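Local coordinates for uncharacterized protein (Pseudomonas aeruginosa, PDB 4E72), which is of unknown function but belongs to the DUF3298 family and is probably made with a lipoprotein-type signal peptide, at residues 63-66 with 70-73; 160-165 with 199-204. All blocks are in the same frame, centred on the assembly; numbering follows the deposited sequence.

Interaction 1 (63-66 with 70-73)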
ATOM      1  N   PRO A  63       9.454 -13.832  13.302  1.00 56.01           N
ATOM      2  CA  PRO A  63       8.371 -13.113  13.996  1.00 54.50           C
ATOM      3  C   PRO A  63       8.625 -11.603  14.010  1.00 53.95           C
ATOM      4  O   PRO A  63       9.767 -11.151  13.983  1.00 52.29           O
ATOM      5  CB  PRO A  63       8.360 -13.725  15.398  1.00 57.56           C
ATOM      6  CG  PRO A  63       9.696 -14.289  15.591  1.00 63.33           C
ATOM      7  CD  PRO A  63      10.347 -14.514  14.261  1.00 58.59           C
ATOM      8  N   LEU A  64       7.545 -10.829  14.008  1.00 47.53           N
ATOM      9  CA  LEU A  64       7.652  -9.381  13.975  1.00 45.00           C
ATOM     10  C   LEU A  64       7.848  -8.759  15.357  1.00 46.23           C
ATOM     11  O   LEU A  64       7.363  -9.332  16.346  1.00 46.49           O
ATOM     12  CB  LEU A  64       6.382  -8.797  13.331  1.00 43.98           C
ATOM     13  CG  LEU A  64       6.256  -9.009  11.817  1.00 48.15           C
ATOM     14  CD1 LEU A  64       5.008  -8.402  11.308  1.00 48.53           C
ATOM     15  CD2 LEU A  64       7.440  -8.415  11.053  1.00 49.20           C
ATOM     16  N   PRO A  65       8.492  -7.552  15.451  1.00 38.46           N
ATOM     17  CA  PRO A  65       8.536  -6.845  16.747  1.00 37.90           C
ATOM     18  C   PRO A  65       7.106  -6.563  17.255  1.00 38.99           C
ATOM     19  O   PRO A  65       6.174  -6.500  16.446  1.00 37.13           O
ATOM     20  CB  PRO A  65       9.265  -5.539  16.398  1.00 39.09           C
ATOM     21  CG  PRO A  65      10.039  -5.859  15.166  1.00 42.38           C
ATOM     22  CD  PRO A  65       9.130  -6.743  14.394  1.00 37.66           C
ATOM     23  N   ALA A  66       6.924  -6.379  18.568  1.00 34.68           N
ATOM     24  CA  ALA A  66       5.598  -6.136  19.156  1.00 35.67           C
ATOM     25  C   ALA A  66       5.021  -4.750  18.844  1.00 38.53           C
ATOM     26  O   ALA A  66       3.817  -4.545  18.999  1.00 37.98           O
ATOM     27  CB  ALA A  66       5.673  -6.299  20.666  1.00 38.28           C
ATOM     28  N   ALA A  70       9.445  -0.787  19.432  1.00 32.68           N
ATOM     29  CA  ALA A  70      10.343  -1.935  19.569  1.00 31.49           C
ATOM     30  C   ALA A  70      11.143  -2.114  18.263  1.00 34.23           C
ATOM     31  O   ALA A  70      12.339  -2.386  18.325  1.00 33.82           O
ATOM     32  CB  ALA A  70       9.568  -3.205  19.919  1.00 31.67           C
ATOM     33  N   TYR A  71      10.498  -1.916  17.095  1.00 30.38           N
ATOM     34  CA  TYR A  71      11.171  -2.027  15.788  1.00 28.80           C
ATOM     35  C   TYR A  71      12.269  -0.957  15.643  1.00 32.12           C
ATOM     36  O   TYR A  71      13.378  -1.278  15.222  1.00 32.71           O
ATOM     37  CB  TYR A  71      10.180  -1.920  14.603  1.00 27.96           C
ATOM     38  CG  TYR A  71      10.883  -1.761  13.265  1.00 29.37           C
ATOM     39  CD1 TYR A  71      11.532  -2.838  12.665  1.00 30.44           C
ATOM     40  CD2 TYR A  71      10.960  -0.517  12.634  1.00 29.77           C
ATOM     41  CE1 TYR A  71      12.233  -2.685  11.475  1.00 30.90           C
ATOM     42  CE2 TYR A  71      11.685  -0.348  11.452  1.00 29.00           C
ATOM     43  CZ  TYR A  71      12.294  -1.442  10.862  1.00 35.79           C
ATOM     44  OH  TYR A  71      12.934  -1.322   9.655  1.00 35.00           O
ATOM     45  N   GLU A  72      11.938   0.296  15.939  1.00 29.69           N
ATOM     46  CA  GLU A  72      12.855   1.440  15.850  1.00 31.28           C
ATOM     47  C   GLU A  72      14.100   1.196  16.722  1.00 35.53           C
ATOM     48  O   GLU A  72      15.215   1.314  16.228  1.00 36.52           O
ATOM     49  CB  GLU A  72      12.110   2.734  16.240  1.00 33.12           C
ATOM     50  CG  GLU A  72      12.997   3.847  16.778  1.00 43.92           C
ATOM     51  CD  GLU A  72      12.238   5.139  16.935  1.00 65.82           C
ATOM     52  OE1 GLU A  72      11.596   5.330  17.992  1.00 72.01           O
ATOM     53  OE2 GLU A  72      12.243   5.943  15.976  1.00 62.94           O
ATOM     54  N   ARG A  73      13.893   0.765  17.980  1.00 31.59           N
ATOM     55  CA  ARG A  73      14.935   0.406  18.948  1.00 32.07           C
ATOM     56  C   ARG A  73      15.811  -0.735  18.386  1.00 34.94           C
ATOM     57  O   ARG A  73      17.043  -0.616  18.398  1.00 32.42           O
ATOM     58  CB  ARG A  73      14.278   0.019  20.287  1.00 31.26           C
ATOM     59  CG  ARG A  73      15.171  -0.623  21.343  1.00 46.66           C
ATOM     60  CD  ARG A  73      14.478  -0.646  22.707  1.00 51.98           C
ATOM     61  NE  ARG A  73      13.253  -1.463  22.743  1.00 69.29           N
ATOM     62  CZ  ARG A  73      12.017  -0.989  22.915  1.00 82.25           C
ATOM     63  NH1 ARG A  73      11.809   0.320  23.040  1.00 65.50           N
ATOM     64  NH2 ARG A  73      10.981  -1.815  22.962  1.00 69.11           N
TER
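Pro65 and Tyr71 bring the two backbones to within 5.6 Å, measured CA to CA, where the extended run 63-65 turns at Ala66 into the first turn of helix 68-78. The arrangement is a hydrophobic contact at a helix N-terminus: the residues leading into the helix fold back against its opening turn, and no hydrogen bond joins the two segments. Ser67 lies between them, its OG accepting a hydrogen bond from Ala70 N. The pyrrolidine ring of Pro65 does most of the touching. On the side facing the helix its CB lies 4.2 Å from Ala70 CB and 3.9 Å from Tyr71 N, while Ala66 adds a marginal approach through its backbone N to the Ala70 methyl group. Pro65 and Tyr71 run side by side in the same direction. Because Tyr71 CG stands anti to the backbone N (chi1 169°), the phenol travels on past the proline, toward Leu53 and Thr56, and its OH is hydrogen-bonded to Ser85 OG at the start of strand 84-95. The proline therefore meets the root of the tyrosine: Pro65 CG sits 4.0 Å from Tyr71 CB and 4.2 Å from Tyr71 CD1, at the ring edge and near its plane.

Interaction 2 (160-165 with 199-204)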
ATOM      1  N   ASN A 160       1.270   4.553 -21.646  1.00 43.69           N
ATOM      2  CA  ASN A 160       2.724   4.716 -21.519  1.00 42.33           C
ATOM      3  C   ASN A 160       3.491   4.475 -22.827  1.00 48.83           C
ATOM      4  O   ASN A 160       4.723   4.406 -22.794  1.00 49.95           O
ATOM      5  CB  ASN A 160       3.241   3.773 -20.434  1.00 36.30           C
ATOM      6  CG  ASN A 160       2.943   4.270 -19.047  1.00 42.46           C
ATOM      7  OD1 ASN A 160       3.633   5.130 -18.510  1.00 35.66           O
ATOM      8  ND2 ASN A 160       1.896   3.761 -18.447  1.00 32.91           N
ATOM      9  N   LYS A 161       2.779   4.372 -23.971  1.00 47.25           N
ATOM     10  CA  LYS A 161       3.318   4.125 -25.322  1.00 49.02           C
ATOM     11  C   LYS A 161       4.161   2.814 -25.369  1.00 53.52           C
ATOM     12  O   LYS A 161       5.235   2.766 -25.988  1.00 54.93           O
ATOM     13  CB  LYS A 161       4.118   5.341 -25.855  1.00 53.01           C
ATOM     14  CG  LYS A 161       3.236   6.503 -26.293  1.00 66.25           C
ATOM     15  CD  LYS A 161       4.022   7.582 -27.025  1.00 78.06           C
ATOM     16  CE  LYS A 161       3.125   8.722 -27.447  1.00 88.03           C
ATOM     17  NZ  LYS A 161       3.755   9.581 -28.485  1.00 94.04           N
ATOM     18  N   LEU A 162       3.647   1.749 -24.719  1.00 48.13           N
ATOM     19  CA  LEU A 162       4.304   0.440 -24.657  1.00 48.03           C
ATOM     20  C   LEU A 162       3.458  -0.619 -25.376  1.00 56.35           C
ATOM     21  O   LEU A 162       3.841  -1.786 -25.445  1.00 55.87           O
ATOM     22  CB  LEU A 162       4.578   0.050 -23.188  1.00 46.09           C
ATOM     23  CG  LEU A 162       5.602   0.928 -22.434  1.00 49.35           C
ATOM     24  CD1 LEU A 162       5.491   0.755 -20.932  1.00 47.34           C
ATOM     25  CD2 LEU A 162       7.040   0.678 -22.922  1.00 49.10           C
ATOM     26  N   ASP A 163       2.331  -0.168 -25.967  1.00 57.44           N
ATOM     27  CA  ASP A 163       1.317  -0.919 -26.714  1.00 59.21           C
ATOM     28  C   ASP A 163       1.933  -1.754 -27.861  1.00 64.65           C
ATOM     29  O   ASP A 163       1.484  -2.880 -28.092  1.00 64.17           O
ATOM     30  CB  ASP A 163       0.266   0.084 -27.254  1.00 62.70           C
ATOM     31  CG  ASP A 163      -0.545  -0.368 -28.452  1.00 85.21           C
ATOM     32  OD1 ASP A 163      -1.311  -1.352 -28.317  1.00 89.20           O
ATOM     33  OD2 ASP A 163      -0.438   0.279 -29.519  1.00 93.21           O
ATOM     34  N   GLN A 164       2.945  -1.209 -28.567  1.00 62.83           N
ATOM     35  CA  GLN A 164       3.620  -1.888 -29.688  1.00 64.39           C
ATOM     36  C   GLN A 164       5.027  -2.425 -29.297  1.00 67.49           C
ATOM     37  O   GLN A 164       5.620  -3.172 -30.079  1.00 67.69           O
ATOM     38  CB  GLN A 164       3.731  -0.965 -30.927  1.00 67.47           C
ATOM     39  CG  GLN A 164       2.413  -0.349 -31.421  1.00 79.29           C
ATOM     40  CD  GLN A 164       1.469  -1.340 -32.063  1.00102.49           C
ATOM     41  OE1 GLN A 164       0.623  -1.951 -31.395  1.00 97.61           O
ATOM     42  NE2 GLN A 164       1.551  -1.476 -33.382  1.00 96.43           N
ATOM     43  N   ASP A 165       5.551  -2.060 -28.093  1.00 62.77           N
ATOM     44  CA  ASP A 165       6.862  -2.521 -27.597  1.00 61.77           C
ATOM     45  C   ASP A 165       6.725  -3.951 -27.075  1.00 64.32           C
ATOM     46  O   ASP A 165       6.397  -4.162 -25.901  1.00 62.50           O
ATOM     47  CB  ASP A 165       7.415  -1.569 -26.515  1.00 62.17           C
ATOM     48  CG  ASP A 165       8.867  -1.784 -26.097  1.00 68.70           C
ATOM     49  OD1 ASP A 165       9.424  -2.882 -26.378  1.00 69.17           O
ATOM     50  OD2 ASP A 165       9.440  -0.871 -25.449  1.00 70.21           O
ATOM     51  N   TYR A 199      12.252  -0.232 -12.253  1.00 35.64           N
ATOM     52  CA  TYR A 199      12.200   0.759 -11.156  1.00 36.32           C
ATOM     53  C   TYR A 199      11.917   2.183 -11.641  1.00 37.70           C
ATOM     54  O   TYR A 199      11.277   2.931 -10.917  1.00 36.48           O
ATOM     55  CB  TYR A 199      13.516   0.754 -10.374  1.00 40.19           C
ATOM     56  CG  TYR A 199      13.502  -0.120  -9.141  1.00 44.59           C
ATOM     57  CD1 TYR A 199      13.668  -1.498  -9.237  1.00 46.59           C
ATOM     58  CD2 TYR A 199      13.391   0.437  -7.871  1.00 46.70           C
ATOM     59  CE1 TYR A 199      13.629  -2.312  -8.104  1.00 47.78           C
ATOM     60  CE2 TYR A 199      13.395  -0.364  -6.724  1.00 47.99           C
ATOM     61  CZ  TYR A 199      13.496  -1.742  -6.846  1.00 55.18           C
ATOM     62  OH  TYR A 199      13.496  -2.544  -5.726  1.00 54.17           O
ATOM     63  N   SER A 200      12.375   2.561 -12.854  1.00 34.45           N
ATOM     64  CA  SER A 200      12.105   3.886 -13.435  1.00 34.87           C
ATOM     65  C   SER A 200      10.586   4.200 -13.511  1.00 38.08           C
ATOM     66  O   SER A 200      10.209   5.367 -13.402  1.00 36.06           O
ATOM     67  CB  SER A 200      12.714   3.999 -14.823  1.00 38.14           C
ATOM     68  OG  SER A 200      12.179   3.008 -15.685  1.00 44.15           O
ATOM     69  N   TYR A 201       9.724   3.168 -13.664  1.00 36.02           N
ATOM     70  CA  TYR A 201       8.254   3.345 -13.709  1.00 36.08           C
ATOM     71  C   TYR A 201       7.645   3.388 -12.288  1.00 39.13           C
ATOM     72  O   TYR A 201       6.428   3.476 -12.146  1.00 39.11           O
ATOM     73  CB  TYR A 201       7.591   2.234 -14.544  1.00 37.80           C
ATOM     74  CG  TYR A 201       7.884   2.347 -16.025  1.00 41.13           C
ATOM     75  CD1 TYR A 201       9.079   1.874 -16.558  1.00 42.96           C
ATOM     76  CD2 TYR A 201       6.980   2.959 -16.889  1.00 43.96           C
ATOM     77  CE1 TYR A 201       9.371   2.009 -17.915  1.00 45.40           C
ATOM     78  CE2 TYR A 201       7.268   3.116 -18.248  1.00 46.46           C
ATOM     79  CZ  TYR A 201       8.458   2.622 -18.760  1.00 52.95           C
ATOM     80  OH  TYR A 201       8.735   2.744 -20.103  1.00 53.44           O
ATOM     81  N   ALA A 202       8.502   3.318 -11.242  1.00 35.19           N
ATOM     82  CA  ALA A 202       8.153   3.355  -9.815  1.00 34.19           C
ATOM     83  C   ALA A 202       7.123   2.262  -9.452  1.00 36.11           C
ATOM     84  O   ALA A 202       7.387   1.074  -9.661  1.00 34.83           O
ATOM     85  CB  ALA A 202       7.639   4.746  -9.430  1.00 34.96           C
ATOM     86  N   HIS A 203       5.944   2.669  -8.963  1.00 32.62           N
ATOM     87  CA  HIS A 203       4.893   1.755  -8.534  1.00 32.25           C
ATOM     88  C   HIS A 203       3.693   1.907  -9.460  1.00 35.95           C
ATOM     89  O   HIS A 203       2.856   2.771  -9.192  1.00 36.45           O
ATOM     90  CB  HIS A 203       4.541   2.035  -7.061  1.00 32.52           C
ATOM     91  CG  HIS A 203       5.658   1.697  -6.127  1.00 36.13           C
ATOM     92  ND1 HIS A 203       6.439   2.682  -5.544  1.00 38.52           N
ATOM     93  CD2 HIS A 203       6.129   0.484  -5.749  1.00 37.32           C
ATOM     94  CE1 HIS A 203       7.356   2.036  -4.842  1.00 37.46           C
ATOM     95  NE2 HIS A 203       7.181   0.715  -4.903  1.00 37.28           N
ATOM     96  N   PRO A 204       3.619   1.129 -10.587  1.00 31.06           N
ATOM     97  CA  PRO A 204       2.508   1.316 -11.534  1.00 31.40           C
ATOM     98  C   PRO A 204       1.128   1.153 -10.899  1.00 32.69           C
ATOM     99  O   PRO A 204       0.919   0.294 -10.034  1.00 29.63           O
ATOM    100  CB  PRO A 204       2.748   0.240 -12.603  1.00 34.09           C
ATOM    101  CG  PRO A 204       4.193  -0.111 -12.492  1.00 37.96           C
ATOM    102  CD  PRO A 204       4.542   0.073 -11.049  1.00 32.69           C
TER
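Asn160 and Tyr201 are the closest backbone pair, yet their CA atoms stand 9.7 Å apart, so side chains alone span the distance between the turn 160-165 and the loop 199-204. The turn begins with a Schellman motif that ends helix 142-159, with Lys161 at the C-prime position with positive phi, and finishes at Asp165, the N-cap of helix 166-171, whose OD1 accepts a hydrogen bond from Phe168 N. Across from it, Tyr201 closes a short 3-10 turn. Its CG lies anti to the carbonyl carbon (chi1 -70°), which carries the ring out to Leu162, and the two side chains meet head-on. Both leucine methyls, CD1 and CD2, come to 3.9 Å from Tyr201 OH, and CD1 also reaches Tyr201 CE2 at 4.0 Å, lying oblique to the ring. Asn160 passes alongside the tyrosine, pointing the other way, its amide plane turned 72° from the ring, and sets OD1 at the ring edge, 4.2 Å from Tyr201 CE2. Its ND2 is bonded to Trp156 O, which restrains the amide's rotation. With no hydrogen bond between the segments, the amide oxygen at the C-H edge probably adds a weak electrostatic attraction at most, and cohesion rests mainly on the leucine methyls against the phenol.

Overall arrangement
Two short contacts illustrate how chain segments that enter or leave helices are packed against their surroundings in different parts of one fold. Interaction 1 comes first along the chain and is complete before interaction 2 opens; their centres lie 36 Å apart, on opposite sides of the chain's centre, and their nearest atoms are about 15 Å from each other. The first is local, at the start of helix 68-78 beside the six-stranded mixed sheet. The second spans 33 intervening residues and, within the DUF3298 region, ties the turn between helices 142-159 and 166-171 to the loop before strand 205-208 of the small antiparallel β-sheet. The two contacts thus share no helix or strand, each joining elements of its own part of the fold.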